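Local coordinates for PHD finger protein 14 (Danio rerio, PDB 7D86) that reads chromatin by binding histone H3, preferentially in its unmodified form, through a zinc-rich PHD–zinc knuckle–PHD module, and represses PDGFRA expression, at residues I11-L16 with C32-H37; I27-C32 with P61-A66; C78-G83 with W93-C98; L167-A172 with P180-C185. One frame throughout, in Å; residues are numbered along the deposited sequence.

Contact 1 of 4, residues I11-L16 with C32-H37. With ZN (zinc ion), chain E; ZN (zinc ion), chain F.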
loop_
_atom_site.group_PDB
_atom_site.type_symbol
_atom_site.label_atom_id
_atom_site.label_comp_id
_atom_site.label_asym_id
_atom_site.label_seq_id
_atom_site.Cartn_x
_atom_site.Cartn_y
_atom_site.Cartn_z
ATOM N N ILE A 11 4.315 -10.482 9.164
ATOM C CA ILE A 11 3.212 -9.909 8.400
ATOM C C ILE A 11 3.773 -9.133 7.220
ATOM O O ILE A 11 4.705 -8.340 7.380
ATOM C CB ILE A 11 2.333 -8.995 9.270
ATOM C CG1 ILE A 11 1.809 -9.776 10.473
ATOM C CG2 ILE A 11 1.180 -8.391 8.434
ATOM C CD1 ILE A 11 1.006 -8.953 11.441
ATOM N N CYS A 12 3.179 -9.341 6.045
ATOM C CA CYS A 12 3.498 -8.554 4.860
ATOM C C CYS A 12 2.875 -7.171 4.986
ATOM O O CYS A 12 1.661 -7.049 5.171
ATOM C CB CYS A 12 2.982 -9.248 3.603
ATOM S SG CYS A 12 3.234 -8.241 2.130
ATOM N N CYS A 13 3.694 -6.128 4.872
ATOM C CA CYS A 13 3.199 -4.766 5.024
ATOM C C CYS A 13 2.462 -4.264 3.784
ATOM O O CYS A 13 1.965 -3.133 3.788
ATOM C CB CYS A 13 4.355 -3.825 5.350
ATOM S SG CYS A 13 5.392 -3.494 3.928
ATOM N N VAL A 14 2.358 -5.063 2.734
ATOM C CA VAL A 14 1.618 -4.679 1.535
ATOM C C VAL A 14 0.194 -5.214 1.568
ATOM O O VAL A 14 -0.764 -4.452 1.457
ATOM C CB VAL A 14 2.363 -5.151 0.268
ATOM C CG1 VAL A 14 1.493 -4.918 -0.988
ATOM C CG2 VAL A 14 3.708 -4.425 0.152
ATOM N N CYS A 15 0.034 -6.527 1.746
ATOM C CA CYS A 15 -1.282 -7.154 1.749
ATOM C C CYS A 15 -1.811 -7.463 3.143
ATOM O O CYS A 15 -2.960 -7.895 3.257
ATOM C CB CYS A 15 -1.245 -8.447 0.927
ATOM S SG CYS A 15 -0.217 -9.753 1.661
ATOM N N LEU A 16 -1.008 -7.267 4.194
ATOM C CA LEU A 16 -1.332 -7.576 5.592
ATOM C C LEU A 16 -1.566 -9.063 5.845
ATOM O O LEU A 16 -2.003 -9.436 6.940
ATOM C CB LEU A 16 -2.540 -6.771 6.097
ATOM C CG LEU A 16 -2.376 -5.245 6.037
ATOM C CD1 LEU A 16 -3.588 -4.541 6.629
ATOM C CD2 LEU A 16 -1.076 -4.767 6.716
ATOM N N CYS A 32 15.908 -1.638 7.991
ATOM C CA CYS A 32 14.773 -0.974 8.622
ATOM C C CYS A 32 13.760 -1.940 9.229
ATOM O O CYS A 32 12.856 -1.494 9.943
ATOM C CB CYS A 32 14.063 -0.060 7.612
ATOM S SG CYS A 32 13.189 -0.919 6.276
ATOM N N GLY A 33 13.870 -3.238 8.956
ATOM C CA GLY A 33 12.967 -4.211 9.537
ATOM C C GLY A 33 11.638 -4.387 8.828
ATOM O O GLY A 33 10.806 -5.173 9.299
ATOM N N VAL A 34 11.401 -3.691 7.715
ATOM C CA VAL A 34 10.124 -3.841 7.024
ATOM C C VAL A 34 9.994 -5.270 6.515
ATOM O O VAL A 34 10.988 -5.923 6.167
ATOM C CB VAL A 34 9.999 -2.811 5.889
ATOM C CG1 VAL A 34 10.878 -3.192 4.697
ATOM C CG2 VAL A 34 8.538 -2.653 5.465
ATOM N N THR A 35 8.764 -5.775 6.488
ATOM C CA THR A 35 8.486 -7.157 6.121
ATOM C C THR A 35 7.495 -7.186 4.968
ATOM O O THR A 35 6.526 -6.423 4.957
ATOM C CB THR A 35 7.921 -7.942 7.309
ATOM O OG1 THR A 35 6.826 -7.219 7.879
ATOM C CG2 THR A 35 8.993 -8.151 8.374
ATOM N N VAL A 36 7.737 -8.073 4.003
ATOM C CA VAL A 36 6.951 -8.093 2.775
ATOM C C VAL A 36 7.064 -9.469 2.145
ATOM O O VAL A 36 8.098 -10.140 2.251
ATOM C CB VAL A 36 7.414 -6.972 1.809
ATOM C CG1 VAL A 36 8.852 -7.220 1.336
ATOM C CG2 VAL A 36 6.459 -6.844 0.624
ATOM N N HIS A 37 5.970 -9.919 1.516
ATOM C CA HIS A 37 6.023 -11.071 0.631
ATOM C C HIS A 37 6.989 -10.793 -0.510
ATOM O O HIS A 37 6.999 -9.696 -1.076
ATOM C CB HIS A 37 4.638 -11.375 0.038
ATOM C CG HIS A 37 3.684 -12.051 0.976
ATOM N ND1 HIS A 37 2.459 -11.509 1.301
ATOM C CD2 HIS A 37 3.749 -13.246 1.612
ATOM C CE1 HIS A 37 1.820 -12.329 2.118
ATOM N NE2 HIS A 37 2.581 -13.389 2.323
HETATM ZN ZN ZN E . 1.896 -9.599 0.782
HETATM ZN ZN ZN F . 14.632 -1.091 4.522
#
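Cys12, Cys15 and His37 join the segment 11-16 to strand 35-37 through one zinc ion. In Cys12 the CB lies 3.3 Å from ND1 of His37, oblique to the imidazole. One bond further, SG is anti to the backbone N (chi1 175°), binds the zinc at 2.3 Å and accepts the backbone N-H of His37 at 3.3 Å, almost straight at 174°. The same sulfur also takes the N-H of Val14 and, weakly, that of Cys15, an arrangement that would spread the charge of a thiolate. Cys15 SG approaches the His37 ring at its edge and in its plane, 3.2 Å from ND1. Histidine suits this place because ND1 can bind zinc while NE2 donates to the carbonyl of Asn19.

Away from the metal, Cys13 N donates to Thr35 O over 2.8 Å. The Thr35 hydroxyl donates to Ile11 O; the 2.5 Å between OG1 and that oxygen is unusually short, and its exact length is doubtful. Apart from these polar links, Val14 and Val36 lie side by side, pointing the same way, their CG2 methyls 3.7 Å apart, while Val34 CG2 rests against Cys13 SG. Cys40 completes the tetrahedron. A CxxC pair on a loop, joined by a histidine and a cysteine from further along the chain, is the first zinc site of the cross-braced PHD finger.

Contact 2 of 4, residues I27-C32 with P61-A66. With ZN (zinc ion), chain F.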
loop_
_atom_site.group_PDB
_atom_site.type_symbol
_atom_site.label_atom_id
_atom_site.label_comp_id
_atom_site.label_asym_id
_atom_site.label_seq_id
_atom_site.Cartn_x
_atom_site.Cartn_y
_atom_site.Cartn_z
ATOM N N ILE A 27 9.960 -11.832 3.558
ATOM C CA ILE A 27 11.330 -11.429 3.822
ATOM C C ILE A 27 11.305 -10.122 4.598
ATOM O O ILE A 27 10.305 -9.403 4.634
ATOM C CB ILE A 27 12.154 -11.286 2.525
ATOM C CG1 ILE A 27 11.506 -10.250 1.605
ATOM C CG2 ILE A 27 12.280 -12.635 1.825
ATOM C CD1 ILE A 27 12.272 -10.000 0.324
ATOM N N GLN A 28 12.428 -9.811 5.240
ATOM C CA GLN A 28 12.517 -8.661 6.125
ATOM C C GLN A 28 13.760 -7.858 5.787
ATOM O O GLN A 28 14.842 -8.428 5.596
ATOM C CB GLN A 28 12.545 -9.096 7.594
ATOM C CG GLN A 28 12.659 -7.952 8.582
ATOM C CD GLN A 28 12.452 -8.416 10.010
ATOM O OE1 GLN A 28 12.969 -9.459 10.416
ATOM N NE2 GLN A 28 11.678 -7.653 10.776
ATOM N N CYS A 29 13.607 -6.541 5.714
ATOM C CA CYS A 29 14.758 -5.696 5.442
ATOM C C CYS A 29 15.689 -5.705 6.646
ATOM O O CYS A 29 15.266 -5.426 7.770
ATOM C CB CYS A 29 14.320 -4.272 5.123
ATOM S SG CYS A 29 15.719 -3.186 4.801
ATOM N N ASP A 30 16.960 -6.023 6.411
ATOM C CA ASP A 30 17.896 -6.088 7.522
ATOM C C ASP A 30 18.268 -4.713 8.059
ATOM O O ASP A 30 18.804 -4.625 9.170
ATOM C CB ASP A 30 19.133 -6.870 7.094
ATOM C CG ASP A 30 18.914 -8.366 7.168
ATOM O OD1 ASP A 30 18.753 -8.884 8.293
ATOM O OD2 ASP A 30 18.865 -9.019 6.107
ATOM N N ASN A 31 17.959 -3.644 7.328
ATOM C CA ASN A 31 18.261 -2.295 7.785
ATOM C C ASN A 31 17.108 -1.682 8.574
ATOM O O ASN A 31 17.299 -1.245 9.714
ATOM C CB ASN A 31 18.619 -1.407 6.590
ATOM C CG ASN A 31 19.268 -0.105 7.011
ATOM O OD1 ASN A 31 20.399 -0.095 7.484
ATOM N ND2 ASN A 31 18.556 1.004 6.835
ATOM N N CYS A 32 15.908 -1.638 7.991
ATOM C CA CYS A 32 14.773 -0.974 8.622
ATOM C C CYS A 32 13.760 -1.940 9.229
ATOM O O CYS A 32 12.856 -1.494 9.943
ATOM C CB CYS A 32 14.063 -0.060 7.612
ATOM S SG CYS A 32 13.189 -0.919 6.276
ATOM N N PRO A 61 21.144 -11.489 4.204
ATOM C CA PRO A 61 21.281 -10.029 4.132
ATOM C C PRO A 61 20.525 -9.426 2.947
ATOM O O PRO A 61 20.962 -9.560 1.804
ATOM C CB PRO A 61 22.791 -9.831 3.977
ATOM C CG PRO A 61 23.257 -11.074 3.299
ATOM C CD PRO A 61 22.388 -12.184 3.827
ATOM N N TRP A 62 19.400 -8.769 3.219
ATOM C CA TRP A 62 18.581 -8.182 2.164
ATOM C C TRP A 62 18.119 -6.795 2.583
ATOM O O TRP A 62 17.679 -6.600 3.720
ATOM C CB TRP A 62 17.369 -9.065 1.842
ATOM C CG TRP A 62 16.468 -8.480 0.795
ATOM C CD1 TRP A 62 16.663 -8.496 -0.555
ATOM C CD2 TRP A 62 15.231 -7.793 1.015
ATOM N NE1 TRP A 62 15.627 -7.859 -1.191
ATOM C CE2 TRP A 62 14.732 -7.418 -0.252
ATOM C CE3 TRP A 62 14.498 -7.456 2.158
ATOM C CZ2 TRP A 62 13.529 -6.726 -0.410
ATOM C CZ3 TRP A 62 13.301 -6.766 2.000
ATOM C CH2 TRP A 62 12.830 -6.411 0.724
ATOM N N PHE A 63 18.221 -5.840 1.665
ATOM C CA PHE A 63 17.765 -4.478 1.894
ATOM C C PHE A 63 16.575 -4.179 0.996
ATOM O O PHE A 63 16.527 -4.625 -0.155
ATOM C CB PHE A 63 18.868 -3.453 1.611
ATOM C CG PHE A 63 19.908 -3.358 2.684
ATOM C CD1 PHE A 63 19.870 -4.187 3.792
ATOM C CD2 PHE A 63 20.926 -2.424 2.585
ATOM C CE1 PHE A 63 20.843 -4.091 4.779
ATOM C CE2 PHE A 63 21.898 -2.325 3.567
ATOM C CZ PHE A 63 21.852 -3.158 4.665
ATOM N N CYS A 64 15.619 -3.422 1.525
ATOM C CA CYS A 64 14.577 -2.886 0.668
ATOM C C CYS A 64 15.171 -1.814 -0.246
ATOM O O CYS A 64 16.297 -1.338 -0.053
ATOM C CB CYS A 64 13.424 -2.324 1.500
ATOM S SG CYS A 64 13.738 -0.712 2.263
ATOM N N ASP A 65 14.399 -1.436 -1.266
ATOM C CA ASP A 65 14.904 -0.500 -2.263
ATOM C C ASP A 65 15.247 0.849 -1.649
ATOM O O ASP A 65 16.233 1.473 -2.048
ATOM C CB ASP A 65 13.882 -0.325 -3.386
ATOM C CG ASP A 65 13.772 -1.553 -4.269
ATOM O OD1 ASP A 65 14.458 -2.559 -3.988
ATOM O OD2 ASP A 65 13.007 -1.504 -5.252
ATOM N N ALA A 66 14.458 1.315 -0.681
ATOM C CA ALA A 66 14.763 2.598 -0.058
ATOM C C ALA A 66 16.091 2.539 0.689
ATOM O O ALA A 66 16.925 3.446 0.566
ATOM C CB ALA A 66 13.629 3.007 0.883
HETATM ZN ZN ZN F . 14.632 -1.091 4.522
#
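The second zinc site of the first PHD finger joins Cys29 and Cys32 of one CxxC pair to Cys64, with Cys67 as the fourth ligand. Cys29 SG, 2.4 Å from the zinc, also accepts the N-H of Cys64 over 3.3 Å at 169°. Two further N-H groups, of Asn31 and Cys32, point to the same sulfur, so three backbone donors and the metal grip it; such a shell would be expected to stabilise a thiolate.

Beside the site, the 61-66 segment is tied to the turn by Asp30. Its backbone N donates to Trp62 O at 2.8 Å, nearly along the C=O axis, and its OD2 receives Trp62 N at 2.9 Å through the anti lone pair. Aspartate suits the place because its short side chain brings OD2 back to Trp62 N while its own backbone N-H serves Trp62 O. Phe63 lies further out, with Asn31 CB over one face of its ring, 4.1 Å from the centroid, and Asp30 CB at the edge.

Trp62, just before the Phe63-Cys64 pair, offers a broad flat surface, with Cys64 N over one face. Cys29 N and Gln28 O come to the rim of the indole, whereas Ile27 crosses it at about a right angle and sets CD1 over the opposite face, 3.4 Å from the centroid of the six-membered ring.

Contact 3 of 4, residues C78-G83 with W93-C98. With ZN (zinc ion), chain C.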
loop_
_atom_site.group_PDB
_atom_site.type_symbol
_atom_site.label_atom_id
_atom_site.label_comp_id
_atom_site.label_asym_id
_atom_site.label_seq_id
_atom_site.Cartn_x
_atom_site.Cartn_y
_atom_site.Cartn_z
ATOM N N CYS A 78 0.765 9.885 -0.567
ATOM C CA CYS A 78 0.141 9.779 0.743
ATOM C C CYS A 78 1.118 10.301 1.790
ATOM O O CYS A 78 2.322 10.418 1.514
ATOM C CB CYS A 78 -0.252 8.324 1.060
ATOM S SG CYS A 78 1.143 7.359 1.695
ATOM N N PRO A 79 0.640 10.631 2.992
ATOM C CA PRO A 79 1.528 11.189 4.019
ATOM C C PRO A 79 2.250 10.170 4.888
ATOM O O PRO A 79 3.106 10.571 5.690
ATOM C CB PRO A 79 0.570 12.033 4.873
ATOM C CG PRO A 79 -0.733 11.316 4.775
ATOM C CD PRO A 79 -0.787 10.777 3.356
ATOM N N SER A 80 1.950 8.883 4.753
ATOM C CA SER A 80 2.576 7.877 5.599
ATOM C C SER A 80 4.046 7.704 5.246
ATOM O O SER A 80 4.418 7.661 4.073
ATOM C CB SER A 80 1.857 6.540 5.453
ATOM O OG SER A 80 2.582 5.508 6.099
ATOM N N GLN A 81 4.886 7.594 6.272
ATOM C CA GLN A 81 6.283 7.241 6.067
ATOM C C GLN A 81 6.592 5.818 6.503
ATOM O O GLN A 81 7.751 5.401 6.449
ATOM C CB GLN A 81 7.192 8.239 6.786
ATOM C CG GLN A 81 7.139 9.621 6.151
ATOM C CD GLN A 81 7.973 10.646 6.883
ATOM O OE1 GLN A 81 8.568 10.355 7.922
ATOM N NE2 GLN A 81 8.022 11.860 6.345
ATOM N N ASP A 82 5.582 5.057 6.907
ATOM C CA ASP A 82 5.755 3.643 7.180
ATOM C C ASP A 82 5.573 2.830 5.897
ATOM O O ASP A 82 5.302 3.366 4.816
ATOM C CB ASP A 82 4.779 3.199 8.265
ATOM C CG ASP A 82 4.955 3.977 9.554
ATOM O OD1 ASP A 82 6.113 4.244 9.935
ATOM O OD2 ASP A 82 3.936 4.332 10.181
ATOM N N GLY A 83 5.733 1.516 6.013
ATOM C CA GLY A 83 5.522 0.649 4.875
ATOM C C GLY A 83 6.737 0.577 3.965
ATOM O O GLY A 83 7.831 1.042 4.291
ATOM N N TRP A 93 9.593 8.463 -4.769
ATOM C CA TRP A 93 9.238 7.228 -4.091
ATOM C C TRP A 93 7.736 7.168 -3.856
ATOM O O TRP A 93 7.090 8.187 -3.592
ATOM C CB TRP A 93 9.993 7.106 -2.760
ATOM C CG TRP A 93 11.476 7.037 -2.974
ATOM C CD1 TRP A 93 12.349 8.089 -3.079
ATOM C CD2 TRP A 93 12.255 5.851 -3.123
ATOM N NE1 TRP A 93 13.629 7.621 -3.282
ATOM C CE2 TRP A 93 13.598 6.250 -3.311
ATOM C CE3 TRP A 93 11.952 4.487 -3.104
ATOM C CZ2 TRP A 93 14.631 5.330 -3.481
ATOM C CZ3 TRP A 93 12.969 3.578 -3.278
ATOM C CH2 TRP A 93 14.296 4.000 -3.462
ATOM N N VAL A 94 7.188 5.962 -3.980
ATOM C CA VAL A 94 5.792 5.696 -3.649
ATOM C C VAL A 94 5.701 4.364 -2.911
ATOM O O VAL A 94 6.505 3.457 -3.132
ATOM C CB VAL A 94 4.891 5.681 -4.911
ATOM C CG1 VAL A 94 4.813 7.069 -5.533
ATOM C CG2 VAL A 94 5.402 4.670 -5.924
ATOM N N HIS A 95 4.695 4.240 -2.042
ATOM C CA HIS A 95 4.387 2.936 -1.462
ATOM C C HIS A 95 4.016 1.941 -2.553
ATOM O O HIS A 95 3.330 2.277 -3.526
ATOM C CB HIS A 95 3.222 3.023 -0.466
ATOM C CG HIS A 95 3.537 3.768 0.783
ATOM N ND1 HIS A 95 3.011 5.010 1.057
ATOM C CD2 HIS A 95 4.336 3.456 1.834
ATOM C CE1 HIS A 95 3.472 5.434 2.218
ATOM N NE2 HIS A 95 4.275 4.509 2.712
ATOM N N VAL A 96 4.457 0.695 -2.380
ATOM C CA VAL A 96 3.919 -0.384 -3.202
ATOM C C VAL A 96 2.397 -0.412 -3.094
ATOM O O VAL A 96 1.690 -0.546 -4.100
ATOM C CB VAL A 96 4.540 -1.733 -2.795
ATOM C CG1 VAL A 96 3.757 -2.880 -3.409
ATOM C CG2 VAL A 96 6.016 -1.793 -3.195
ATOM N N VAL A 97 1.866 -0.261 -1.882
ATOM C CA VAL A 97 0.415 -0.363 -1.721
ATOM C C VAL A 97 -0.287 0.803 -2.412
ATOM O O VAL A 97 -1.337 0.626 -3.042
ATOM C CB VAL A 97 0.042 -0.477 -0.227
ATOM C CG1 VAL A 97 0.206 0.847 0.499
ATOM C CG2 VAL A 97 -1.369 -1.006 -0.077
ATOM N N CYS A 98 0.294 2.003 -2.360
ATOM C CA CYS A 98 -0.336 3.125 -3.056
ATOM C C CYS A 98 -0.337 2.895 -4.562
ATOM O O CYS A 98 -1.300 3.255 -5.260
ATOM C CB CYS A 98 0.365 4.439 -2.701
ATOM S SG CYS A 98 0.016 5.015 -1.008
HETATM ZN ZN ZN C . 1.840 6.162 -0.092
#
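His95 CG stands anti to its carbonyl carbon, and the ring's turn about CB-CG (chi2 109°) brings ND1 to the zinc ion of the C2HC pre-PHD zinc finger; Cys78 SG, between its own backbone N and carbonyl carbon (chi1 82°), reaches the same metal. Cys98, from the first turn of helix 96-101, brings a third ligand, and Cys75 completes the site. The zinc lies 2.0 Å from His95 ND1 and 2.3 Å from Cys78 SG, which meets the imidazole at its edge, 3.1 Å from CE1.

The loop 78-83 wraps around the outer rim of that ring. Ser80 O approaches CE1 to 3.0 Å near the ring plane, and Ser80 OG accepts the N-H of Asp82 in an ST turn, a job suited to a short hydroxyl side chain. Gly83 follows with a positive phi, at which a CB would press on the carbonyl O of Asp82 as well as sit tightly against His95 CD2. Histidine fits because its two nitrogens serve different partners: while ND1 holds the metal, NE2 donates to Asp82 O at 2.6 Å, the oxygen lying near the ring plane and the N-H bent to 135°.

Contact 4 of 4, residues L167-A172 with P180-C185. With ZN (zinc ion), chain B.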
loop_
_atom_site.group_PDB
_atom_site.type_symbol
_atom_site.label_atom_id
_atom_site.label_comp_id
_atom_site.label_asym_id
_atom_site.label_seq_id
_atom_site.Cartn_x
_atom_site.Cartn_y
_atom_site.Cartn_z
ATOM N N LEU A 167 -9.283 -1.546 5.311
ATOM C CA LEU A 167 -10.278 -1.317 4.263
ATOM C C LEU A 167 -9.834 -1.767 2.874
ATOM O O LEU A 167 -10.649 -1.755 1.947
ATOM C CB LEU A 167 -10.650 0.171 4.220
ATOM C CG LEU A 167 -11.157 0.742 5.548
ATOM C CD1 LEU A 167 -11.487 2.213 5.392
ATOM C CD2 LEU A 167 -12.386 -0.032 6.015
ATOM N N LEU A 168 -8.573 -2.156 2.695
ATOM C CA LEU A 168 -8.064 -2.554 1.387
ATOM C C LEU A 168 -8.220 -4.056 1.215
ATOM O O LEU A 168 -7.874 -4.831 2.112
ATOM C CB LEU A 168 -6.592 -2.168 1.221
ATOM C CG LEU A 168 -6.208 -0.707 1.436
ATOM C CD1 LEU A 168 -4.718 -0.511 1.168
ATOM C CD2 LEU A 168 -7.048 0.204 0.532
ATOM N N SER A 169 -8.745 -4.461 0.056
ATOM C CA SER A 169 -8.951 -5.864 -0.262
ATOM C C SER A 169 -8.335 -6.192 -1.613
ATOM O O SER A 169 -8.203 -5.331 -2.488
ATOM C CB SER A 169 -10.453 -6.228 -0.283
ATOM O OG SER A 169 -11.084 -5.926 0.948
ATOM N N GLU A 170 -7.967 -7.456 -1.778
ATOM C CA GLU A 170 -7.563 -7.987 -3.073
ATOM C C GLU A 170 -8.423 -9.208 -3.361
ATOM O O GLU A 170 -8.453 -10.144 -2.561
ATOM C CB GLU A 170 -6.078 -8.356 -3.097
ATOM C CG GLU A 170 -5.611 -8.929 -4.437
ATOM C CD GLU A 170 -4.134 -9.306 -4.438
ATOM O OE1 GLU A 170 -3.604 -9.627 -5.522
ATOM O OE2 GLU A 170 -3.504 -9.278 -3.359
ATOM N N ALA A 171 -9.125 -9.192 -4.493
ATOM C CA ALA A 171 -9.938 -10.337 -4.877
ATOM C C ALA A 171 -9.058 -11.548 -5.170
ATOM O O ALA A 171 -7.932 -11.426 -5.658
ATOM C CB ALA A 171 -10.793 -9.999 -6.105
ATOM N N ALA A 172 -9.580 -12.733 -4.864
ATOM C CA ALA A 172 -8.846 -13.943 -5.194
ATOM C C ALA A 172 -8.787 -14.147 -6.707
ATOM O O ALA A 172 -9.615 -13.632 -7.467
ATOM C CB ALA A 172 -9.485 -15.157 -4.527
ATOM N N PRO A 180 -8.206 -6.535 -9.469
ATOM C CA PRO A 180 -8.584 -7.231 -8.235
ATOM C C PRO A 180 -8.463 -6.387 -6.976
ATOM O O PRO A 180 -8.887 -6.839 -5.907
ATOM C CB PRO A 180 -7.605 -8.415 -8.198
ATOM C CG PRO A 180 -6.396 -7.912 -8.912
ATOM C CD PRO A 180 -6.892 -6.967 -9.978
ATOM N N PHE A 181 -7.909 -5.184 -7.049
ATOM C CA PHE A 181 -7.671 -4.379 -5.860
ATOM C C PHE A 181 -8.827 -3.411 -5.655
ATOM O O PHE A 181 -9.083 -2.557 -6.506
ATOM C CB PHE A 181 -6.346 -3.631 -5.981
ATOM C CG PHE A 181 -5.166 -4.540 -6.095
ATOM C CD1 PHE A 181 -4.644 -5.159 -4.973
ATOM C CD2 PHE A 181 -4.584 -4.792 -7.327
ATOM C CE1 PHE A 181 -3.551 -6.006 -5.075
ATOM C CE2 PHE A 181 -3.502 -5.641 -7.437
ATOM C CZ PHE A 181 -2.985 -6.250 -6.299
ATOM N N PHE A 182 -9.519 -3.535 -4.525
ATOM C CA PHE A 182 -10.634 -2.648 -4.243
ATOM C C PHE A 182 -10.626 -2.264 -2.771
ATOM O O PHE A 182 -9.960 -2.889 -1.939
ATOM C CB PHE A 182 -11.977 -3.290 -4.641
ATOM C CG PHE A 182 -12.264 -4.576 -3.931
ATOM C CD1 PHE A 182 -11.728 -5.771 -4.384
ATOM C CD2 PHE A 182 -13.088 -4.595 -2.816
ATOM C CE1 PHE A 182 -11.998 -6.961 -3.731
ATOM C CE2 PHE A 182 -13.363 -5.782 -2.161
ATOM C CZ PHE A 182 -12.819 -6.965 -2.618
ATOM N N ALA A 183 -11.371 -1.208 -2.464
ATOM C CA ALA A 183 -11.447 -0.679 -1.115
ATOM C C ALA A 183 -12.869 -0.232 -0.806
ATOM O O ALA A 183 -13.562 0.313 -1.667
ATOM C CB ALA A 183 -10.500 0.503 -0.927
ATOM N N TYR A 184 -13.272 -0.429 0.447
ATOM C CA TYR A 184 -14.585 -0.034 0.945
ATOM C C TYR A 184 -14.420 0.889 2.140
ATOM O O TYR A 184 -13.544 0.674 2.987
ATOM C CB TYR A 184 -15.423 -1.238 1.381
ATOM C CG TYR A 184 -15.859 -2.187 0.288
ATOM C CD1 TYR A 184 -16.255 -1.726 -0.959
ATOM C CD2 TYR A 184 -15.888 -3.554 0.520
ATOM C CE1 TYR A 184 -16.667 -2.612 -1.953
ATOM C CE2 TYR A 184 -16.292 -4.441 -0.449
ATOM C CZ TYR A 184 -16.676 -3.969 -1.685
ATOM O OH TYR A 184 -17.059 -4.872 -2.637
ATOM N N CYS A 185 -15.280 1.898 2.235
ATOM C CA CYS A 185 -15.254 2.708 3.444
ATOM C C CYS A 185 -15.720 1.862 4.631
ATOM O O CYS A 185 -16.177 0.723 4.474
ATOM C CB CYS A 185 -16.141 3.942 3.286
ATOM S SG CYS A 185 -17.906 3.534 3.207
HETATM ZN ZN ZN B . -18.609 3.373 0.986
#
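Ser169 and Phe182 exchange two backbone hydrogen bonds at the centre of an antiparallel hairpin, strands 168-170 and 181-183, whose directions are 150° apart, within the second PHD finger. In this hydrogen-bonded pair Ser169 N reaches Phe182 O at 2.8 Å and Phe182 N reaches Ser169 O at 3.0 Å. Ala171 N extends the ladder to Pro180 O, a fitting end because proline has no N-H to donate but keeps its carbonyl. At the opposite end the bond from Tyr184 N to Leu167 O is weak.

CH-pi packing occupies the face carrying Ser169 and Phe182. Phe182 CG sits between the backbone N and the carbonyl carbon (chi1 60°), which turns the ring back across the strands, with Ser169 CB over one face, 3.7 Å from the centroid. Ala171 CB touches Phe182 CE1 as well, a methyl large enough to meet both the ring and Pro180 CB.

On the other face the packing is apolar and partly charged. Leu168 CD2 meets Ala183 CB at 3.8 Å, deep against Ile146 and helices 96-101 and 159-164. Glu170, extended beyond CG, runs side by side with Phe181, its CD 3.4 Å from CE1 and its carboxylate plane turned 30° from the ring.

Beyond the hairpin, Cys185 carries the chain to a zinc ion with Cys148, Cys153 and His188. The chemistry implies a division of labour: backbone bonds fix the register, the apolar Leu168-Ala183 end is buried, the exposed Glu170 keeps its charge at the surface, and the metal anchors the strand's exit.

Contacts 1 and 2 cross along the chain and build the first PHD finger: their centres lie 10 Å apart, they share Cys32 and one zinc ion, and strands 26-28 and 35-37 pair into a single sheet. Contacts 3 and 4 follow in series, in the pre-PHD zinc finger and the second PHD finger. Contact 3 touches each of the others: Val96 and Val97 of its helix 96-101 pack on Val14, Val97 also on Leu168 of contact 4, and Trp93 on helix 65-68 of contact 2. Contacts 2 and 4 are farthest apart, about 27 Å between centres. The three zinc fingers therefore pack into one compact histone H3-binding unit.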